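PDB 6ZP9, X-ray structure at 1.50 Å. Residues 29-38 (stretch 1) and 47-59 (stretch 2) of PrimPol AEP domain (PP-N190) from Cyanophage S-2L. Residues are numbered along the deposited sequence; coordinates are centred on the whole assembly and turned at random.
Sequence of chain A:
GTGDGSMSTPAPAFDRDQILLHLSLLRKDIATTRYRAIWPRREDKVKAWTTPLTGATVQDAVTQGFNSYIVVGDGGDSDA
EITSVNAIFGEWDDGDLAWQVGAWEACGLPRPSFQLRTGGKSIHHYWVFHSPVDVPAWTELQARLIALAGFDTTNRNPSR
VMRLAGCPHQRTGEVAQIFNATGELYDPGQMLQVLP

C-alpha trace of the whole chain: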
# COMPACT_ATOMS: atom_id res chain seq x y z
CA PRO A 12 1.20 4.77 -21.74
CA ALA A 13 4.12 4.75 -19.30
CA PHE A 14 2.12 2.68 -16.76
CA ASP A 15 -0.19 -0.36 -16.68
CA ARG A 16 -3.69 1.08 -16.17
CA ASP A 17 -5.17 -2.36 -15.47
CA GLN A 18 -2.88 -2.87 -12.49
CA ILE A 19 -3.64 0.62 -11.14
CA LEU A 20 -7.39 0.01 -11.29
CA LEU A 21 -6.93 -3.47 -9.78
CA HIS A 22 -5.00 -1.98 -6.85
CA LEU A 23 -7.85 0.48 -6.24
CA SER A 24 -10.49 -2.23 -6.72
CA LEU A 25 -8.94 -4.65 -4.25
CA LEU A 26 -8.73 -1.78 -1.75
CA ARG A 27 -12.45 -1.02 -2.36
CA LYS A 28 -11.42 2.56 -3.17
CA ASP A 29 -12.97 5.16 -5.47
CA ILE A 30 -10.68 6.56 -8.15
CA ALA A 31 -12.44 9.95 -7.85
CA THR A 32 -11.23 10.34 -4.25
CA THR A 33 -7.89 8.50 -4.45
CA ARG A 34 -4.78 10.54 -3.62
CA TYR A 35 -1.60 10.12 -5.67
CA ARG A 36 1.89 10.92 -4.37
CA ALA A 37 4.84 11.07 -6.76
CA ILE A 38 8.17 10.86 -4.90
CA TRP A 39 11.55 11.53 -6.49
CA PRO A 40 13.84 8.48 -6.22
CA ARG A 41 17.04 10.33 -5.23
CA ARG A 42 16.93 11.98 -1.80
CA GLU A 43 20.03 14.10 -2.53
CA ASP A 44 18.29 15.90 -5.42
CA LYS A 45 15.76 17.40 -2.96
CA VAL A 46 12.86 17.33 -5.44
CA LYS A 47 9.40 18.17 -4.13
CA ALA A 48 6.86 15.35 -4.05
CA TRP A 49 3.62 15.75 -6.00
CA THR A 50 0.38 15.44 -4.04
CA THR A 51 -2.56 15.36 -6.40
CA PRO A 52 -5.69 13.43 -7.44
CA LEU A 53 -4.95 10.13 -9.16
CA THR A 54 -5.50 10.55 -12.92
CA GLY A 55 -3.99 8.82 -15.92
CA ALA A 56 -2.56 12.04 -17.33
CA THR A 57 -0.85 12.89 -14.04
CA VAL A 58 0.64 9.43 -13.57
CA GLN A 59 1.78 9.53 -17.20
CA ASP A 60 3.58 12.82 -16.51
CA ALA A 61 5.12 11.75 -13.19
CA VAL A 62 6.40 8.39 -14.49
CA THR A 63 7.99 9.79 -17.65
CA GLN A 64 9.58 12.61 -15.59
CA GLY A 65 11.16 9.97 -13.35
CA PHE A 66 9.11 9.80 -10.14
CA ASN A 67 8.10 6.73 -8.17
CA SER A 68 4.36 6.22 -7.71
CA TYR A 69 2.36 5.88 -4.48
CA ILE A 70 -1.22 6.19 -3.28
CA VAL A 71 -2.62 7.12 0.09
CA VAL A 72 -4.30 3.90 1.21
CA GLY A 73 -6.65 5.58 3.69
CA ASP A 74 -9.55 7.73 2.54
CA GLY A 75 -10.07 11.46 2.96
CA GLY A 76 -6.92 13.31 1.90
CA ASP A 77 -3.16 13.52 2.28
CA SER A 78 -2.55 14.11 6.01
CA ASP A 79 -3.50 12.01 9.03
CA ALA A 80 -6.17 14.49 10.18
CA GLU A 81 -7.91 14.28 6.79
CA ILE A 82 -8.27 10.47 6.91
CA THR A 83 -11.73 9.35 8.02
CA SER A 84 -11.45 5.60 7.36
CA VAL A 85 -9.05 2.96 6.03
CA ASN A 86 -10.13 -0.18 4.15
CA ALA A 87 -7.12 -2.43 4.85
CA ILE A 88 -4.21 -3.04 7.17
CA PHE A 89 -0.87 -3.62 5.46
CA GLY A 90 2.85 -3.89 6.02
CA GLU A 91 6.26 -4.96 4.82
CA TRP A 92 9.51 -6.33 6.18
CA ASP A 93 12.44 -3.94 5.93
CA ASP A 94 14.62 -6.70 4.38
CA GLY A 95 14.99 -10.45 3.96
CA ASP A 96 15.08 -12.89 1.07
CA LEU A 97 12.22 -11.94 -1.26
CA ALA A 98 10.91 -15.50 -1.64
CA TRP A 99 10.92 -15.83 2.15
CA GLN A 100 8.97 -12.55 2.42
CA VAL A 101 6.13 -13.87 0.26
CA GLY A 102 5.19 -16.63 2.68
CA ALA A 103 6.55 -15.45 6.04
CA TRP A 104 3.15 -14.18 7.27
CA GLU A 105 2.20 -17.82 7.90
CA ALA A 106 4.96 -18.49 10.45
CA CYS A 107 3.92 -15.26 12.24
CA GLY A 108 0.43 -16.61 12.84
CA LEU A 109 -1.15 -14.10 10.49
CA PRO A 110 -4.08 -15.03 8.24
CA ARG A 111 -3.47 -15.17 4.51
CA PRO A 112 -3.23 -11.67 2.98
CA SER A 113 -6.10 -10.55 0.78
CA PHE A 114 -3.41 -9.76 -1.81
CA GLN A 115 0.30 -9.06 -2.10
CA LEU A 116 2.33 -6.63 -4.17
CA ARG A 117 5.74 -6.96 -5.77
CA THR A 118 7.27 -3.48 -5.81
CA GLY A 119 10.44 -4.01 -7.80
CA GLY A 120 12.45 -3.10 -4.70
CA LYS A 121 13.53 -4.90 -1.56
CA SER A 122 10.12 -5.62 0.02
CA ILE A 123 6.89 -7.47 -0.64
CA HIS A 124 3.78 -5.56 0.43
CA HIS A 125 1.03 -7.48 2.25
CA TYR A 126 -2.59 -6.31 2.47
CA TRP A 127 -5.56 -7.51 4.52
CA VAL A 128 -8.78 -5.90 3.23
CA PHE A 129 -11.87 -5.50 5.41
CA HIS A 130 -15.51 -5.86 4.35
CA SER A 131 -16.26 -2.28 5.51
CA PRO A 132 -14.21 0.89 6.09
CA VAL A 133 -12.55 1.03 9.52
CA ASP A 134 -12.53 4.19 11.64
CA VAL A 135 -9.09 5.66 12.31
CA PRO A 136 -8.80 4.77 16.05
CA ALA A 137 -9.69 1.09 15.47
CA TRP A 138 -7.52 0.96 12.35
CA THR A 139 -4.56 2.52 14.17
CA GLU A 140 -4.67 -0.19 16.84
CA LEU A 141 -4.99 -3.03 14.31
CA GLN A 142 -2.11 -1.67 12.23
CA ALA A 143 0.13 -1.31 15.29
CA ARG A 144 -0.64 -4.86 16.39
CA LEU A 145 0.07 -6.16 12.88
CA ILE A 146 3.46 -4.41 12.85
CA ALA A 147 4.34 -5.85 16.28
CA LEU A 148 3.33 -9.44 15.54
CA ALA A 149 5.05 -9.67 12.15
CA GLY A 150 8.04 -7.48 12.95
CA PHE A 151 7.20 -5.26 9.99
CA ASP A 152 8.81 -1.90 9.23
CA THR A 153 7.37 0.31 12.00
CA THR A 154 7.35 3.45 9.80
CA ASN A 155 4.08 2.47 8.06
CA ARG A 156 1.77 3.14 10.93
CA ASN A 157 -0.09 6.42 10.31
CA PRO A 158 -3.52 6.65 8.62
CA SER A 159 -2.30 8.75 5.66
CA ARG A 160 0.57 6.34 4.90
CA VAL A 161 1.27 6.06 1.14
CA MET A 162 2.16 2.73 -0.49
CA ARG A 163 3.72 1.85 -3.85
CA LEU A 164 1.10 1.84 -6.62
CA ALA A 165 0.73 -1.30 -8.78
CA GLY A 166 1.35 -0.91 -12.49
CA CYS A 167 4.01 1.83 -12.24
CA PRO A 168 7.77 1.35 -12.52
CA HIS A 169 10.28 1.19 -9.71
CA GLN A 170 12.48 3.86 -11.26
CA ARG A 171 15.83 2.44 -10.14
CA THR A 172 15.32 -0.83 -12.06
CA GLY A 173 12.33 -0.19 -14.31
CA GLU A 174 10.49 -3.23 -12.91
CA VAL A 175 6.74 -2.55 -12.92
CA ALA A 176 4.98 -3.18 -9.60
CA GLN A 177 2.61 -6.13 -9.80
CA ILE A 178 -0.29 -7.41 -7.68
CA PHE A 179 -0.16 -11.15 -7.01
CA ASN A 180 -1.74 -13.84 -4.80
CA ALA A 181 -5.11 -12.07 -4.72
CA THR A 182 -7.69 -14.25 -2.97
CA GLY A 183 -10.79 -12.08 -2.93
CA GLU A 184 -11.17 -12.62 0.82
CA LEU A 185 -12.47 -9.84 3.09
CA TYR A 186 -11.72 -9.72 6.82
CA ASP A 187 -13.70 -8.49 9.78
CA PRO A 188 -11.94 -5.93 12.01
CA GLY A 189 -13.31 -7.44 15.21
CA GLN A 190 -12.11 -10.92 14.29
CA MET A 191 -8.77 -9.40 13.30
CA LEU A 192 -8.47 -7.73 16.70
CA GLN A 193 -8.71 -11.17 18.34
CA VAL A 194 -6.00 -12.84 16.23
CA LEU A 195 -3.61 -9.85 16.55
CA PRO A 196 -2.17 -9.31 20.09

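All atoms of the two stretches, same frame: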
# COMPACT_ATOMS: atom_id res chain seq x y z
N ASP A 29 -12.27 4.42 -4.42
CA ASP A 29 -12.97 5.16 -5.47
C ASP A 29 -11.92 6.01 -6.17
O ASP A 29 -11.27 6.84 -5.52
CB ASP A 29 -14.08 6.02 -4.85
CG ASP A 29 -14.89 6.80 -5.87
OD1 ASP A 29 -14.49 6.90 -7.05
OD2 ASP A 29 -15.95 7.34 -5.48
N ILE A 30 -11.74 5.81 -7.48
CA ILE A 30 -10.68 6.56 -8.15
C ILE A 30 -10.89 8.06 -8.00
O ILE A 30 -9.92 8.82 -7.88
CB ILE A 30 -10.55 6.15 -9.63
CG1 ILE A 30 -9.29 6.80 -10.21
CG2 ILE A 30 -11.79 6.58 -10.43
CD1 ILE A 30 -8.85 6.24 -11.52
N ALA A 31 -12.15 8.52 -7.96
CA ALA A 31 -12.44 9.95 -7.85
C ALA A 31 -11.92 10.58 -6.57
O ALA A 31 -11.73 11.80 -6.53
CB ALA A 31 -13.95 10.18 -7.94
N THR A 32 -11.70 9.79 -5.51
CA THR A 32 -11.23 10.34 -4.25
C THR A 32 -9.86 9.81 -3.86
O THR A 32 -9.40 10.05 -2.74
CB THR A 32 -12.24 10.05 -3.13
OG1 THR A 32 -12.44 8.64 -3.03
CG2 THR A 32 -13.58 10.72 -3.41
N THR A 33 -9.18 9.10 -4.76
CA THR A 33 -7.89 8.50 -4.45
C THR A 33 -6.78 9.54 -4.61
O THR A 33 -6.74 10.28 -5.60
CB THR A 33 -7.64 7.28 -5.34
OG1 THR A 33 -8.58 6.25 -5.00
CG2 THR A 33 -6.23 6.73 -5.15
N ARG A 34 -5.87 9.58 -3.64
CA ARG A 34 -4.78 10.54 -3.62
C ARG A 34 -3.50 9.89 -4.12
O ARG A 34 -3.11 8.81 -3.66
CB ARG A 34 -4.58 11.09 -2.21
CG ARG A 34 -5.80 11.82 -1.66
CD ARG A 34 -6.13 13.03 -2.52
NE ARG A 34 -5.06 14.03 -2.48
CZ ARG A 34 -5.10 15.17 -3.15
NH1 ARG A 34 -6.15 15.46 -3.90
NH2 ARG A 34 -4.10 16.03 -3.05
N TYR A 35 -2.86 10.55 -5.08
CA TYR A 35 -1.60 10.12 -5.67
C TYR A 35 -0.45 10.92 -5.06
O TYR A 35 -0.58 12.12 -4.81
CB TYR A 35 -1.65 10.34 -7.18
CG TYR A 35 -0.42 9.95 -7.97
CD1 TYR A 35 0.02 8.63 -8.01
CD2 TYR A 35 0.26 10.90 -8.73
CE1 TYR A 35 1.14 8.27 -8.76
CE2 TYR A 35 1.38 10.55 -9.49
CZ TYR A 35 1.81 9.23 -9.50
OH TYR A 35 2.91 8.86 -10.25
N ARG A 36 0.66 10.24 -4.80
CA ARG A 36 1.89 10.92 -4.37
C ARG A 36 3.02 10.44 -5.27
O ARG A 36 3.27 9.24 -5.38
CB ARG A 36 2.22 10.64 -2.90
CG ARG A 36 3.29 11.60 -2.35
CD ARG A 36 3.41 11.58 -0.82
NE ARG A 36 4.77 11.88 -0.38
CZ ARG A 36 5.17 13.03 0.16
NH1 ARG A 36 6.44 13.19 0.50
NH2 ARG A 36 4.31 14.02 0.37
N ALA A 37 3.67 11.38 -5.95
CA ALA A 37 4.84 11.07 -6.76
C ALA A 37 6.07 11.52 -5.97
O ALA A 37 6.16 12.69 -5.57
CB ALA A 37 4.76 11.77 -8.12
N ILE A 38 6.99 10.59 -5.72
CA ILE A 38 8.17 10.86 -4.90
C ILE A 38 9.41 10.65 -5.75
O ILE A 38 9.54 9.63 -6.44
CB ILE A 38 8.22 9.96 -3.65
CG1 ILE A 38 6.89 10.06 -2.88
CG2 ILE A 38 9.40 10.36 -2.77
CD1 ILE A 38 6.88 9.25 -1.62
N LYS A 47 10.67 18.17 -4.86
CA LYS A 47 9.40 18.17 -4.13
C LYS A 47 8.46 17.07 -4.63
O LYS A 47 8.28 16.88 -5.83
CB LYS A 47 8.73 19.53 -4.28
CG LYS A 47 7.50 19.72 -3.43
CD LYS A 47 6.91 21.10 -3.67
CE LYS A 47 5.88 21.44 -2.62
NZ LYS A 47 5.28 22.76 -2.91
N ALA A 48 7.85 16.35 -3.69
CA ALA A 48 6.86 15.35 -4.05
C ALA A 48 5.60 16.01 -4.61
O ALA A 48 5.25 17.13 -4.24
CB ALA A 48 6.48 14.49 -2.84
N TRP A 49 4.93 15.32 -5.53
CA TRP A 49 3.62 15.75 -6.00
C TRP A 49 2.54 15.13 -5.13
O TRP A 49 2.60 13.94 -4.82
CB TRP A 49 3.35 15.32 -7.44
CG TRP A 49 4.32 15.75 -8.48
CD1 TRP A 49 5.51 16.41 -8.29
CD2 TRP A 49 4.19 15.55 -9.88
NE1 TRP A 49 6.12 16.63 -9.51
CE2 TRP A 49 5.33 16.11 -10.50
CE3 TRP A 49 3.21 14.95 -10.69
CZ2 TRP A 49 5.51 16.08 -11.88
CZ3 TRP A 49 3.40 14.92 -12.06
CH2 TRP A 49 4.54 15.48 -12.64
N THR A 50 1.55 15.93 -4.77
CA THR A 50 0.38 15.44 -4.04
C THR A 50 -0.84 15.92 -4.81
O THR A 50 -1.10 17.13 -4.90
CB THR A 50 0.36 15.94 -2.61
OG1 THR A 50 0.54 17.36 -2.61
CG2 THR A 50 1.49 15.33 -1.82
N THR A 51 -1.60 14.99 -5.37
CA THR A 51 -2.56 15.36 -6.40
C THR A 51 -3.58 14.24 -6.54
O THR A 51 -3.34 13.11 -6.09
CB THR A 51 -1.83 15.60 -7.73
OG1 THR A 51 -2.70 16.24 -8.66
CG2 THR A 51 -1.32 14.30 -8.30
N PRO A 52 -4.76 14.52 -7.11
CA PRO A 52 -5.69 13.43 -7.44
C PRO A 52 -5.06 12.44 -8.41
O PRO A 52 -4.24 12.80 -9.26
CB PRO A 52 -6.87 14.16 -8.08
CG PRO A 52 -6.83 15.56 -7.48
CD PRO A 52 -5.37 15.85 -7.31
N LEU A 53 -5.44 11.18 -8.27
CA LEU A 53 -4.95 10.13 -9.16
C LEU A 53 -5.69 10.22 -10.50
O LEU A 53 -6.90 10.01 -10.55
CB LEU A 53 -5.13 8.75 -8.54
CG LEU A 53 -4.74 7.57 -9.42
CD1 LEU A 53 -3.24 7.51 -9.57
CD2 LEU A 53 -5.28 6.25 -8.85
N THR A 54 -4.97 10.56 -11.56
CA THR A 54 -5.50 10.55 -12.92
C THR A 54 -4.45 9.95 -13.84
O THR A 54 -3.25 9.96 -13.55
CB THR A 54 -5.89 11.96 -13.42
OG1 THR A 54 -4.72 12.71 -13.75
CG2 THR A 54 -6.70 12.72 -12.37
N GLY A 55 -4.92 9.42 -14.98
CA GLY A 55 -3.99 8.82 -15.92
C GLY A 55 -3.00 9.82 -16.47
O GLY A 55 -1.82 9.51 -16.63
N ALA A 56 -3.46 11.03 -16.77
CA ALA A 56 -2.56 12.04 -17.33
C ALA A 56 -1.48 12.44 -16.33
O ALA A 56 -0.33 12.68 -16.71
CB ALA A 56 -3.37 13.27 -17.77
N THR A 57 -1.83 12.50 -15.04
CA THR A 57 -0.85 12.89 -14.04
C THR A 57 0.15 11.78 -13.79
O THR A 57 1.36 12.04 -13.69
CB THR A 57 -1.56 13.28 -12.75
OG1 THR A 57 -2.45 14.37 -13.01
CG2 THR A 57 -0.56 13.69 -11.70
N VAL A 58 -0.31 10.53 -13.70
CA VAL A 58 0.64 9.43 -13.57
C VAL A 58 1.54 9.35 -14.80
O VAL A 58 2.76 9.17 -14.68
CB VAL A 58 -0.10 8.10 -13.33
CG1 VAL A 58 0.89 6.95 -13.25
CG2 VAL A 58 -0.92 8.18 -12.06
N GLN A 59 0.96 9.51 -15.99
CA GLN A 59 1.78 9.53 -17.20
C GLN A 59 2.91 10.54 -17.10
O GLN A 59 4.07 10.24 -17.41
CB GLN A 59 0.89 9.84 -18.42
CG GLN A 59 1.66 9.92 -19.73
CD GLN A 59 2.13 8.56 -20.20
OE1 GLN A 59 1.62 7.52 -19.78
NE2 GLN A 59 3.12 8.56 -21.08
O HOH W 1 -8.87 11.12 -8.82
O HOH W 2 -3.46 18.91 -3.79

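Strands 34-38 and 49-52 run antiparallel, and their backbones settle most of the polar account. Tyr35 and Thr51 exchange two hydrogen bonds, Tyr35 N to Thr51 O at 2.8 Å and Thr51 N to Tyr35 O at 3.1 Å; Ala37 and Trp49 repeat the pattern, Ala37 N to Trp49 O at 3.0 Å and Trp49 N to Ala37 O at 2.9 Å. Just beyond the strands, Leu53 N donates to Thr33 O (3.1 Å), so the ladder outlasts Pro52, whose nitrogen has no proton to give. At the non-hydrogen-bonded pair Arg36-Thr50, the Arg36 CA approaches Trp49 O to 3.1 Å, a CA-H...O contact.

Two waters add further links between the stretches. One molecule lies between the two stretches, its oxygen 2.7 Å from Ile30 O and 2.8 Å from Leu53 O; another accepts from Arg34 NH2 (3.0 Å) and donates to Thr50 O (3.2 Å). The Arg34 guanidinium lays one face over Thr51 CA and Pro52 N.

Tyr35 is the apolar anchor. Val58 CG2 sits over its ring face, 4.0 Å from the centroid of the Tyr35 ring, while Thr51 CG2 lies at the edge; its OH is hydrogen-bonded elsewhere in the structure. On the face with Arg36 and Thr50, Ala48 CB packs against the Arg36 guanidinium, 3.6 Å from Arg36 CZ.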